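Local coordinates for ESX-1 secretion system protein EccA1 (Mycobacterium tuberculosis, PDB 4F3V) that belongs to the ESX-1 type VII secretion system, where it probably hydrolyses ATP and may power the export of virulence factors, the crystallised part being its TPR-type N-terminal domain, at residues Arg150-Gly162 with Ala173-Ala185. Sequence-based numbering, arbitrary orientation.
Sequences RWTDVIDQVKSAG and AGVAHGVAAANLA. With SO4 (sulfate ion), chain F.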
ATOM      1  N   ARG A 150      10.643 -10.538   1.350  1.00 16.80           N
ATOM      2  CA  ARG A 150      10.347 -11.945   1.210  1.00 16.68           C
ATOM      3  C   ARG A 150       9.908 -12.233  -0.231  1.00 17.20           C
ATOM      4  O   ARG A 150       8.725 -12.455  -0.510  1.00 15.88           O
ATOM      5  CB  ARG A 150       9.300 -12.344   2.242  1.00 16.64           C
ATOM      6  CG  ARG A 150       9.904 -12.408   3.637  1.00 17.39           C
ATOM      7  CD  ARG A 150       8.858 -12.736   4.694  1.00 17.97           C
ATOM      8  NE  ARG A 150       8.318 -14.091   4.569  1.00 18.30           N
ATOM      9  CZ  ARG A 150       7.691 -14.750   5.551  1.00 19.14           C
ATOM     10  NH1 ARG A 150       7.510 -14.195   6.749  1.00 19.10           N
ATOM     11  NH2 ARG A 150       7.259 -15.979   5.337  1.00 19.34           N
ATOM     12  N   TRP A 151      10.880 -12.176  -1.143  1.00 17.08           N
ATOM     13  CA  TRP A 151      10.565 -12.132  -2.567  1.00 17.82           C
ATOM     14  C   TRP A 151       9.931 -13.382  -3.093  1.00 17.90           C
ATOM     15  O   TRP A 151       9.070 -13.294  -3.944  1.00 18.67           O
ATOM     16  CB  TRP A 151      11.800 -11.776  -3.383  1.00 17.76           C
ATOM     17  CG  TRP A 151      12.409 -10.486  -2.888  1.00 17.95           C
ATOM     18  CD1 TRP A 151      13.644 -10.310  -2.298  1.00 18.34           C
ATOM     19  CD2 TRP A 151      11.780  -9.157  -2.865  1.00 18.11           C
ATOM     20  NE1 TRP A 151      13.834  -8.989  -1.946  1.00 18.71           N
ATOM     21  CE2 TRP A 151      12.754  -8.249  -2.264  1.00 18.65           C
ATOM     22  CE3 TRP A 151      10.581  -8.644  -3.322  1.00 17.94           C
ATOM     23  CZ2 TRP A 151      12.495  -6.891  -2.098  1.00 18.83           C
ATOM     24  CZ3 TRP A 151      10.320  -7.291  -3.137  1.00 18.29           C
ATOM     25  CH2 TRP A 151      11.271  -6.421  -2.556  1.00 18.52           C
ATOM     26  N   THR A 152      10.334 -14.546  -2.604  1.00 17.93           N
ATOM     27  CA  THR A 152       9.700 -15.782  -3.046  1.00 19.04           C
ATOM     28  C   THR A 152       8.224 -15.861  -2.563  1.00 18.64           C
ATOM     29  O   THR A 152       7.380 -16.370  -3.278  1.00 18.31           O
ATOM     30  CB  THR A 152      10.493 -17.009  -2.575  1.00 19.76           C
ATOM     31  OG1 THR A 152      10.755 -16.877  -1.169  1.00 20.92           O
ATOM     32  CG2 THR A 152      11.839 -17.083  -3.309  1.00 19.91           C
ATOM     33  N   ASP A 153       7.914 -15.296  -1.392  1.00 18.67           N
ATOM     34  CA  ASP A 153       6.518 -15.277  -0.898  1.00 18.79           C
ATOM     35  C   ASP A 153       5.686 -14.276  -1.736  1.00 18.21           C
ATOM     36  O   ASP A 153       4.509 -14.534  -2.043  1.00 17.78           O
ATOM     37  CB  ASP A 153       6.471 -14.920   0.585  1.00 19.08           C
ATOM     38  CG  ASP A 153       7.099 -15.990   1.471  1.00 21.24           C
ATOM     39  OD1 ASP A 153       6.815 -17.178   1.235  1.00 22.68           O
ATOM     40  OD2 ASP A 153       7.850 -15.645   2.421  1.00 21.26           O
ATOM     41  N   VAL A 154       6.305 -13.164  -2.144  1.00 17.54           N
ATOM     42  CA  VAL A 154       5.662 -12.239  -3.061  1.00 17.14           C
ATOM     43  C   VAL A 154       5.237 -12.981  -4.323  1.00 17.94           C
ATOM     44  O   VAL A 154       4.077 -12.942  -4.709  1.00 17.11           O
ATOM     45  CB  VAL A 154       6.568 -11.043  -3.424  1.00 17.87           C
ATOM     46  CG1 VAL A 154       5.988 -10.283  -4.623  1.00 17.71           C
ATOM     47  CG2 VAL A 154       6.743 -10.113  -2.212  1.00 16.68           C
ATOM     48  N   ILE A 155       6.168 -13.687  -4.940  1.00 18.96           N
ATOM     49  CA  ILE A 155       5.876 -14.407  -6.178  1.00 20.49           C
ATOM     50  C   ILE A 155       4.736 -15.429  -5.958  1.00 21.61           C
ATOM     51  O   ILE A 155       3.797 -15.491  -6.746  1.00 20.76           O
ATOM     52  CB  ILE A 155       7.141 -15.068  -6.759  1.00 21.13           C
ATOM     53  CG1 ILE A 155       8.107 -13.965  -7.261  1.00 21.64           C
ATOM     54  CG2 ILE A 155       6.775 -16.101  -7.837  1.00 21.88           C
ATOM     55  CD1 ILE A 155       9.502 -14.421  -7.637  1.00 21.04           C
ATOM     56  N   ASP A 156       4.785 -16.181  -4.862  1.00 23.61           N
ATOM     57  CA  ASP A 156       3.685 -17.100  -4.551  1.00 25.57           C
ATOM     58  C   ASP A 156       2.304 -16.421  -4.564  1.00 24.00           C
ATOM     59  O   ASP A 156       1.324 -17.009  -5.036  1.00 23.87           O
ATOM     60  CB  ASP A 156       3.859 -17.766  -3.168  1.00 28.86           C
ATOM     61  CG  ASP A 156       4.246 -19.214  -3.270  1.00 34.45           C
ATOM     62  OD1 ASP A 156       5.256 -19.525  -3.955  1.00 36.88           O
ATOM     63  OD2 ASP A 156       3.534 -20.040  -2.653  1.00 41.94           O
ATOM     64  N   GLN A 157       2.230 -15.217  -4.002  1.00 21.05           N
ATOM     65  CA  GLN A 157       0.969 -14.469  -3.960  1.00 20.78           C
ATOM     66  C   GLN A 157       0.484 -13.913  -5.308  1.00 21.45           C
ATOM     67  O   GLN A 157      -0.712 -13.836  -5.556  1.00 21.45           O
ATOM     68  CB  GLN A 157       1.086 -13.318  -2.962  1.00 19.76           C
ATOM     69  CG  GLN A 157       1.221 -13.794  -1.527  1.00 19.70           C
ATOM     70  CD  GLN A 157      -0.025 -14.556  -1.061  1.00 20.11           C
ATOM     71  OE1 GLN A 157      -1.125 -14.156  -1.356  1.00 20.99           O
ATOM     72  NE2 GLN A 157       0.154 -15.628  -0.335  1.00 19.89           N
ATOM     73  N   VAL A 158       1.402 -13.534  -6.184  1.00 21.83           N
ATOM     74  CA  VAL A 158       1.006 -12.829  -7.409  1.00 22.25           C
ATOM     75  C   VAL A 158       1.118 -13.670  -8.672  1.00 24.53           C
ATOM     76  O   VAL A 158       0.685 -13.221  -9.743  1.00 25.12           O
ATOM     77  CB  VAL A 158       1.819 -11.542  -7.607  1.00 21.27           C
ATOM     78  CG1 VAL A 158       1.609 -10.597  -6.428  1.00 20.25           C
ATOM     79  CG2 VAL A 158       3.304 -11.851  -7.841  1.00 20.79           C
ATOM     80  N   LYS A 159       1.652 -14.890  -8.559  1.00 25.92           N
ATOM     81  CA  LYS A 159       1.921 -15.709  -9.750  1.00 28.33           C
ATOM     82  C   LYS A 159       0.648 -16.052 -10.509  1.00 30.72           C
ATOM     83  O   LYS A 159       0.699 -16.319 -11.696  1.00 31.12           O
ATOM     84  CB  LYS A 159       2.697 -16.981  -9.409  1.00 29.45           C
ATOM     85  CG  LYS A 159       1.996 -17.948  -8.448  1.00 30.19           C
ATOM     86  CD  LYS A 159       2.878 -19.178  -8.167  1.00 30.62           C
ATOM     87  CE  LYS A 159       2.342 -20.056  -7.031  1.00 30.67           C
ATOM     88  NZ  LYS A 159       3.334 -21.141  -6.731  1.00 29.97           N
ATOM     89  N   SER A 160      -0.480 -16.035  -9.807  1.00 32.61           N
ATOM     90  CA  SER A 160      -1.812 -16.278 -10.362  1.00 36.44           C
ATOM     91  C   SER A 160      -2.523 -15.050 -10.959  1.00 37.91           C
ATOM     92  O   SER A 160      -3.714 -15.129 -11.269  1.00 41.59           O
ATOM     93  CB  SER A 160      -2.719 -16.756  -9.202  1.00 38.40           C
ATOM     94  OG  SER A 160      -2.813 -15.743  -8.184  1.00 38.67           O
ATOM     95  N   ALA A 161      -1.837 -13.917 -11.074  1.00 35.92           N
ATOM     96  CA  ALA A 161      -2.502 -12.644 -11.339  1.00 36.19           C
ATOM     97  C   ALA A 161      -3.143 -12.577 -12.728  1.00 38.15           C
ATOM     98  O   ALA A 161      -4.036 -11.772 -12.959  1.00 37.11           O
ATOM     99  CB  ALA A 161      -1.525 -11.497 -11.142  1.00 33.92           C
ATOM    100  N   GLY A 162      -2.703 -13.430 -13.645  1.00 42.27           N
ATOM    101  CA  GLY A 162      -3.336 -13.532 -14.971  1.00 46.06           C
ATOM    102  C   GLY A 162      -4.827 -13.824 -14.897  1.00 48.69           C
ATOM    103  O   GLY A 162      -5.567 -13.486 -15.805  1.00 51.43           O
ATOM    104  N   ALA A 173       0.268  -6.417  -9.813  1.00 20.25           N
ATOM    105  CA  ALA A 173       0.810  -7.700  -9.440  1.00 19.85           C
ATOM    106  C   ALA A 173       2.000  -8.087 -10.321  1.00 19.82           C
ATOM    107  O   ALA A 173       2.967  -8.677  -9.826  1.00 20.11           O
ATOM    108  CB  ALA A 173      -0.270  -8.763  -9.521  1.00 20.96           C
ATOM    109  N   GLY A 174       1.908  -7.776 -11.611  1.00 19.84           N
ATOM    110  CA  GLY A 174       3.010  -7.950 -12.550  1.00 19.88           C
ATOM    111  C   GLY A 174       4.229  -7.122 -12.165  1.00 18.89           C
ATOM    112  O   GLY A 174       5.353  -7.604 -12.246  1.00 19.28           O
ATOM    113  N   VAL A 175       4.003  -5.891 -11.711  1.00 18.35           N
ATOM    114  CA  VAL A 175       5.086  -5.093 -11.145  1.00 17.64           C
ATOM    115  C   VAL A 175       5.721  -5.787  -9.932  1.00 17.25           C
ATOM    116  O   VAL A 175       6.956  -5.902  -9.839  1.00 16.95           O
ATOM    117  CB  VAL A 175       4.618  -3.681 -10.759  1.00 17.78           C
ATOM    118  CG1 VAL A 175       5.800  -2.897 -10.160  1.00 17.36           C
ATOM    119  CG2 VAL A 175       4.056  -2.953 -11.985  1.00 18.02           C
ATOM    120  N   ALA A 176       4.890  -6.280  -9.004  1.00 17.76           N
ATOM    121  CA  ALA A 176       5.429  -6.999  -7.822  1.00 17.86           C
ATOM    122  C   ALA A 176       6.230  -8.230  -8.214  1.00 17.92           C
ATOM    123  O   ALA A 176       7.294  -8.506  -7.632  1.00 18.42           O
ATOM    124  CB  ALA A 176       4.323  -7.359  -6.826  1.00 17.68           C
ATOM    125  N   HIS A 177       5.745  -8.949  -9.224  1.00 18.72           N
ATOM    126  CA  HIS A 177       6.400 -10.154  -9.700  1.00 19.14           C
ATOM    127  C   HIS A 177       7.770  -9.769 -10.287  1.00 19.39           C
ATOM    128  O   HIS A 177       8.800 -10.410 -10.003  1.00 19.41           O
ATOM    129  CB  HIS A 177       5.510 -10.856 -10.736  1.00 19.87           C
ATOM    130  CG  HIS A 177       5.841 -12.329 -10.939  1.00 21.38           C
ATOM    131  ND1 HIS A 177       4.923 -13.244 -11.326  1.00 22.87           N
ATOM    132  CD2 HIS A 177       7.039 -13.019 -10.802  1.00 21.83           C
ATOM    133  CE1 HIS A 177       5.514 -14.444 -11.420  1.00 23.12           C
ATOM    134  NE2 HIS A 177       6.807 -14.299 -11.098  1.00 22.83           N
ATOM    135  N   GLY A 178       7.803  -8.683 -11.070  1.00 19.30           N
ATOM    136  CA  GLY A 178       9.064  -8.180 -11.678  1.00 18.96           C
ATOM    137  C   GLY A 178      10.075  -7.662 -10.685  1.00 18.84           C
ATOM    138  O   GLY A 178      11.265  -7.951 -10.806  1.00 19.52           O
ATOM    139  N   VAL A 179       9.597  -6.911  -9.681  1.00 18.64           N
ATOM    140  CA  VAL A 179      10.441  -6.444  -8.596  1.00 18.10           C
ATOM    141  C   VAL A 179      11.055  -7.609  -7.812  1.00 19.07           C
ATOM    142  O   VAL A 179      12.262  -7.605  -7.518  1.00 19.54           O
ATOM    143  CB  VAL A 179       9.677  -5.467  -7.697  1.00 17.87           C
ATOM    144  CG1 VAL A 179      10.438  -5.194  -6.408  1.00 18.09           C
ATOM    145  CG2 VAL A 179       9.400  -4.162  -8.486  1.00 18.08           C
ATOM    146  N   ALA A 180      10.213  -8.574  -7.436  1.00 19.06           N
ATOM    147  CA  ALA A 180      10.667  -9.778  -6.740  1.00 19.83           C
ATOM    148  C   ALA A 180      11.737 -10.513  -7.577  1.00 20.23           C
ATOM    149  O   ALA A 180      12.789 -10.904  -7.059  1.00 21.20           O
ATOM    150  CB  ALA A 180       9.472 -10.701  -6.416  1.00 18.60           C
ATOM    151  N   ALA A 181      11.485 -10.683  -8.878  1.00 20.56           N
ATOM    152  CA  ALA A 181      12.484 -11.310  -9.783  1.00 20.59           C
ATOM    153  C   ALA A 181      13.821 -10.579  -9.799  1.00 21.05           C
ATOM    154  O   ALA A 181      14.874 -11.194  -9.667  1.00 21.66           O
ATOM    155  CB  ALA A 181      11.953 -11.407 -11.196  1.00 20.67           C
ATOM    156  N   ALA A 182      13.773  -9.260  -9.921  1.00 20.64           N
ATOM    157  CA  ALA A 182      14.987  -8.434  -9.899  1.00 20.89           C
ATOM    158  C   ALA A 182      15.785  -8.606  -8.606  1.00 21.70           C
ATOM    159  O   ALA A 182      17.009  -8.770  -8.648  1.00 22.77           O
ATOM    160  CB  ALA A 182      14.621  -6.980 -10.119  1.00 19.92           C
ATOM    161  N   ASN A 183      15.089  -8.624  -7.475  1.00 21.45           N
ATOM    162  CA  ASN A 183      15.739  -8.778  -6.188  1.00 22.24           C
ATOM    163  C   ASN A 183      16.334 -10.176  -5.968  1.00 23.15           C
ATOM    164  O   ASN A 183      17.141 -10.369  -5.063  1.00 23.93           O
ATOM    165  CB  ASN A 183      14.766  -8.400  -5.067  1.00 22.04           C
ATOM    166  CG  ASN A 183      14.687  -6.898  -4.836  1.00 21.92           C
ATOM    167  OD1 ASN A 183      15.583  -6.323  -4.242  1.00 23.30           O
ATOM    168  ND2 ASN A 183      13.617  -6.269  -5.290  1.00 20.71           N
ATOM    169  N   LEU A 184      15.888 -11.143  -6.770  1.00 23.07           N
ATOM    170  CA  LEU A 184      16.431 -12.489  -6.781  1.00 23.98           C
ATOM    171  C   LEU A 184      17.464 -12.687  -7.921  1.00 25.46           C
ATOM    172  O   LEU A 184      17.867 -13.819  -8.217  1.00 26.73           O
ATOM    173  CB  LEU A 184      15.295 -13.511  -6.913  1.00 23.18           C
ATOM    174  CG  LEU A 184      14.314 -13.608  -5.730  1.00 22.53           C
ATOM    175  CD1 LEU A 184      13.024 -14.330  -6.121  1.00 21.37           C
ATOM    176  CD2 LEU A 184      14.985 -14.263  -4.518  1.00 23.53           C
ATOM    177  N   ALA A 185      17.892 -11.590  -8.539  1.00 25.48           N
ATOM    178  CA  ALA A 185      18.888 -11.615  -9.609  1.00 26.53           C
ATOM    179  C   ALA A 185      18.420 -12.343 -10.877  1.00 27.08           C
ATOM    180  O   ALA A 185      19.241 -12.783 -11.688  1.00 28.59           O
ATOM    181  CB  ALA A 185      20.210 -12.207  -9.099  1.00 28.41           C
TER
HETATM  182  S   SO4 F1004       5.961 -16.830   8.469  1.00 63.44           S
HETATM  183  O1  SO4 F1004       6.728 -17.998   7.962  1.00 64.43           O
HETATM  184  O2  SO4 F1004       6.919 -15.809   8.934  1.00 51.80           O
HETATM  185  O3  SO4 F1004       5.054 -16.331   7.385  1.00 62.04           O
HETATM  186  O4  SO4 F1004       5.135 -17.228   9.627  1.00 66.57           O
HETATM  187  O   HOH W   1       2.387 -12.353 -11.703  1.00 26.70           O
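The indole of W151 lies against N183, A180 and V179, the widest contact between two nearly antiparallel helices, 151-158 and 167-183, of the tetratricopeptide-type N-terminal domain; the segment axes approach to 8.9 Å at -152°. CB of N183 sits over one face of the indole, 3.4 Å from the centroid of the five-membered ring, a CH-pi contact. The N183 amide then continues across the same ring system, its plane 5° from the indole, with ND2 nearest to W151 CZ2. CB of W151 also touches CG of L184. I155 and L184 meet tip to tip, CD1 to CD1. In the middle, small A180 lets the helices close in: its CB lies 3.6 Å from I155 CG1 and also touches V154 CG1. H177 stands at about a right angle to I155, whose CG2, anti to the backbone N, comes 3.7 Å from NE2 of the imidazole. V158 packs on A173 and A176, and A161 follows with a tight CB to CB contact of 3.4 Å to A173.

Further out, Y213 of helix 207-221 touches V179 and N183, and Y91 packs on V154 and A176. Away from the helix-helix interface, at the start of helix 151-158, the N-cap residue R150 grips OD2 of D153 through NE and NH2 and also binds a sulfate probably from the crystallisation liquor. The N183 amide is held in its stack by ND2 donating to V179 O at 2.9 Å, from above the carbonyl plane. A water at the imidazole edge joins H177 ND1 to V158 O, each 2.7 Å from the water oxygen.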